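Local atomic coordinates of toxin secretion ATP-binding protein (Vibrio parahaemolyticus RIMD 2210633, PDB entry 3B79), a protein that probably works as an ATP-driven ABC exporter in toxin secretion, of which this piece is the N-terminal peptidase C39-like domain. Residues N10-Y14 with T97-M103. Numbering follows the deposited sequence. Where two conformers were deposited one is given.
Sequences NSLIY and TTLESGM
A helix packs here against a turn of the sheet: one face of helix 7-18, residues 10-14, meets the connection 97-103 between antiparallel strands 93-97 and 106-109. About 381 Å² is buried, with Asn10 CA 6.3 Å from Leu99 CA and Tyr14 CA 6.0 Å from Met103 CA. Residues 99-101 take helical angles, and Gly102 N donates a hydrogen bond to Thr98 O (2.9 Å). Thr98 OG1 accepts from Ser101 N (3.0 Å), an ST motif, while Ser101 OG receives Thr98 N (2.9 Å); short hydroxyl side chains suit this reciprocal pairing. Gly102 then turns with phi 79° and psi -107°, a conformation strained for residues with a CB. In the papain-like clan CA fold of C39 peptidases, a helix like 7-18 carries the catalytic cysteine at its start; this helix has none, consistent with a peptidase-like, probably inactive domain. Asn10 and Tyr14, both chi1 t and one turn apart, point toward the connection. Asn10 CB lies 3.7 Å from Leu99 CD1. Flexible Met103 (selenomethionine; chi1 and chi2 m) packs SE 4.0 Å from Tyr14 CB and CE 3.9 Å from Ile13 CG2; its SE, 5.5 Å from the Tyr14 ring centroid and 75° off the normal, makes an oblique Met-aromatic contact. Thr97 CG2 packs 3.8 Å from Tyr14 CD1; Thr97 OG1 lies over one face of the Tyr14 ring and is hydrogen-bonded to Asn85 ND2. Beside them, water 1 joins Ser11 OG and Thr97 O, each at 2.8 Å.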
ATOM      1  N   ASN A  10      -5.211  -0.166  -5.529  1.00 10.75           N
ATOM      2  CA  ASN A  10      -6.113  -0.068  -4.386  1.00 10.71           C
ATOM      3  C   ASN A  10      -5.381   0.542  -3.187  1.00  9.62           C
ATOM      4  O   ASN A  10      -5.909   1.417  -2.474  1.00 10.71           O
ATOM      5  CB  ASN A  10      -6.662  -1.463  -4.025  1.00 11.44           C
ATOM      6  CG  ASN A  10      -7.782  -1.400  -2.995  1.00 11.91           C
ATOM      7  OD1 ASN A  10      -7.571  -1.613  -1.753  1.00 14.79           O
ATOM      8  ND2 ASN A  10      -8.944  -1.031  -3.458  1.00 12.86           N
ATOM      9  N   SER A  11      -4.166   0.053  -2.939  1.00  9.89           N
ATOM     10  CA  SER A  11      -3.410   0.551  -1.787  1.00 10.23           C
ATOM     11  C   SER A  11      -3.096   2.051  -1.944  1.00  9.85           C
ATOM     12  O   SER A  11      -3.202   2.827  -0.992  1.00 10.30           O
ATOM     13  CB  SER A  11      -2.097  -0.246  -1.633  1.00 10.54           C
ATOM     14  OG  SER A  11      -2.376  -1.618  -1.404  1.00 10.51           O
ATOM     15  N   LEU A  12      -2.710   2.465  -3.162  1.00 10.23           N
ATOM     16  CA  LEU A  12      -2.371   3.869  -3.387  1.00 11.16           C
ATOM     17  C   LEU A  12      -3.601   4.762  -3.249  1.00 11.32           C
ATOM     18  O   LEU A  12      -3.504   5.864  -2.696  1.00 11.35           O
ATOM     19  CB  LEU A  12      -1.791   4.016  -4.804  1.00 11.84           C
ATOM     20  CG  LEU A  12      -1.424   5.440  -5.197  1.00 14.38           C
ATOM     21  CD1 LEU A  12      -0.351   6.029  -4.273  1.00 15.54           C
ATOM     22  CD2 LEU A  12      -0.976   5.486  -6.680  1.00 14.52           C
ATOM     23  N   ILE A  13      -4.745   4.300  -3.744  0.60 10.82           N
ATOM     24  CA  ILE A  13      -5.993   5.085  -3.628  0.60 10.74           C
ATOM     25  C   ILE A  13      -6.331   5.255  -2.178  0.60 11.09           C
ATOM     26  O   ILE A  13      -6.704   6.373  -1.761  0.60  9.59           O
ATOM     27  CB  ILE A  13      -7.131   4.396  -4.393  0.60 10.91           C
ATOM     28  CG1 ILE A  13      -6.937   4.643  -5.904  0.60 11.18           C
ATOM     29  CG2 ILE A  13      -8.545   4.896  -3.915  0.60 12.26           C
ATOM     30  CD1 ILE A  13      -7.244   6.007  -6.390  0.60 17.97           C
ATOM     31  N   TYR A  14      -6.203   4.197  -1.384  1.00 11.08           N
ATOM     32  CA  TYR A  14      -6.489   4.321   0.059  1.00 10.84           C
ATOM     33  C   TYR A  14      -5.586   5.409   0.658  1.00 10.19           C
ATOM     34  O   TYR A  14      -6.073   6.301   1.374  1.00 10.93           O
ATOM     35  CB  TYR A  14      -6.279   2.988   0.820  1.00 11.03           C
ATOM     36  CG  TYR A  14      -6.484   3.202   2.295  1.00 10.97           C
ATOM     37  CD1 TYR A  14      -7.749   3.083   2.855  1.00 12.59           C
ATOM     38  CD2 TYR A  14      -5.429   3.630   3.102  1.00 11.25           C
ATOM     39  CE1 TYR A  14      -7.932   3.358   4.200  1.00 12.91           C
ATOM     40  CE2 TYR A  14      -5.626   3.934   4.440  1.00 12.08           C
ATOM     41  CZ  TYR A  14      -6.897   3.805   4.990  1.00 12.58           C
ATOM     42  OH  TYR A  14      -7.047   4.120   6.356  1.00 15.84           O
ATOM     43  N   THR A  97      -5.311  -2.729   5.014  1.00 10.37           N
ATOM     44  CA  THR A  97      -6.395  -2.498   4.077  1.00 10.34           C
ATOM     45  C   THR A  97      -6.024  -3.287   2.846  1.00  9.81           C
ATOM     46  O   THR A  97      -4.963  -3.060   2.246  1.00 10.12           O
ATOM     47  CB  THR A  97      -6.578  -1.005   3.786  1.00 10.82           C
ATOM     48  OG1 THR A  97      -6.681  -0.298   5.022  1.00 11.89           O
ATOM     49  CG2 THR A  97      -7.834  -0.712   2.994  1.00 12.30           C
ATOM     50  N   THR A  98      -6.889  -4.225   2.465  1.00 11.51           N
ATOM     51  CA  THR A  98      -6.552  -5.174   1.408  1.00 12.10           C
ATOM     52  C   THR A  98      -7.453  -4.983   0.204  1.00 11.76           C
ATOM     53  O   THR A  98      -8.465  -4.282   0.257  1.00 12.18           O
ATOM     54  CB  THR A  98      -6.688  -6.620   1.900  1.00 12.45           C
ATOM     55  OG1 THR A  98      -8.084  -6.907   2.134  1.00 13.17           O
ATOM     56  CG2 THR A  98      -5.892  -6.839   3.196  1.00 14.24           C
ATOM     57  N   LEU A  99      -7.129  -5.662  -0.914  1.00 12.93           N
ATOM     58  CA  LEU A  99      -7.996  -5.562  -2.052  1.00 14.78           C
ATOM     59  C   LEU A  99      -9.424  -6.040  -1.718  1.00 13.56           C
ATOM     60  O   LEU A  99     -10.408  -5.433  -2.180  1.00 15.48           O
ATOM     61  CB  LEU A  99      -7.419  -6.418  -3.180  1.00 16.61           C
ATOM     62  CG  LEU A  99      -8.016  -6.201  -4.558  1.00 18.70           C
ATOM     63  CD1 LEU A  99      -7.903  -4.759  -5.032  1.00 19.27           C
ATOM     64  CD2 LEU A  99      -7.301  -7.130  -5.576  1.00 19.17           C
ATOM     65  N   GLU A 100      -9.525  -7.078  -0.879  1.00 12.23           N
ATOM     66  CA  GLU A 100     -10.859  -7.593  -0.512  1.00 11.46           C
ATOM     67  C   GLU A 100     -11.588  -6.679   0.452  1.00 11.59           C
ATOM     68  O   GLU A 100     -12.810  -6.536   0.336  1.00 13.06           O
ATOM     69  CB  GLU A 100     -10.729  -8.977   0.123  1.00 12.06           C
ATOM     70  CG  GLU A 100     -10.019  -9.979  -0.761  1.00 12.57           C
ATOM     71  CD  GLU A 100      -8.511 -10.127  -0.436  1.00 12.66           C
ATOM     72  OE1 GLU A 100      -7.900  -9.210   0.147  1.00 14.35           O
ATOM     73  OE2 GLU A 100      -7.945 -11.185  -0.762  1.00 15.52           O
ATOM     74  N   SER A 101     -10.865  -6.027   1.367  1.00 10.95           N
ATOM     75  CA  SER A 101     -11.522  -5.123   2.333  1.00 11.14           C
ATOM     76  C   SER A 101     -11.856  -3.783   1.693  1.00 10.83           C
ATOM     77  O   SER A 101     -12.630  -2.995   2.251  1.00 12.27           O
ATOM     78  CB  SER A 101     -10.717  -4.967   3.633  1.00 11.16           C
ATOM     79  OG  SER A 101      -9.624  -4.062   3.504  1.00 10.92           O
ATOM     80  N   GLY A 102     -11.229  -3.491   0.549  1.00 12.01           N
ATOM     81  CA  GLY A 102     -11.528  -2.303  -0.230  1.00 12.35           C
ATOM     82  C   GLY A 102     -10.854  -1.080   0.366  1.00 11.80           C
ATOM     83  O   GLY A 102      -9.631  -0.941   0.296  1.00 12.68           O
HETATM   84  N   MSE A 103     -11.664  -0.215   0.984  1.00 11.63           N
HETATM   85  CA  MSE A 103     -11.209   0.962   1.661  1.00 10.98           C
HETATM   86  C   MSE A 103     -11.322   0.852   3.180  1.00 11.26           C
HETATM   87  O   MSE A 103     -11.006   1.822   3.864  1.00 12.60           O
HETATM   88  CB  MSE A 103     -12.019   2.182   1.179  1.00 13.16           C
HETATM   89  CG  MSE A 103     -11.839   2.534  -0.299  1.00 13.27           C
HETATM   90 SE   MSE A 103     -10.007   3.184  -0.683  0.70 13.61          SE
HETATM   91  CE  MSE A 103      -9.436   1.774  -1.845  1.00 16.12           C
TER
HETATM   92  O   HOH W   1      -4.924  -2.349  -0.500  1.00 12.86           O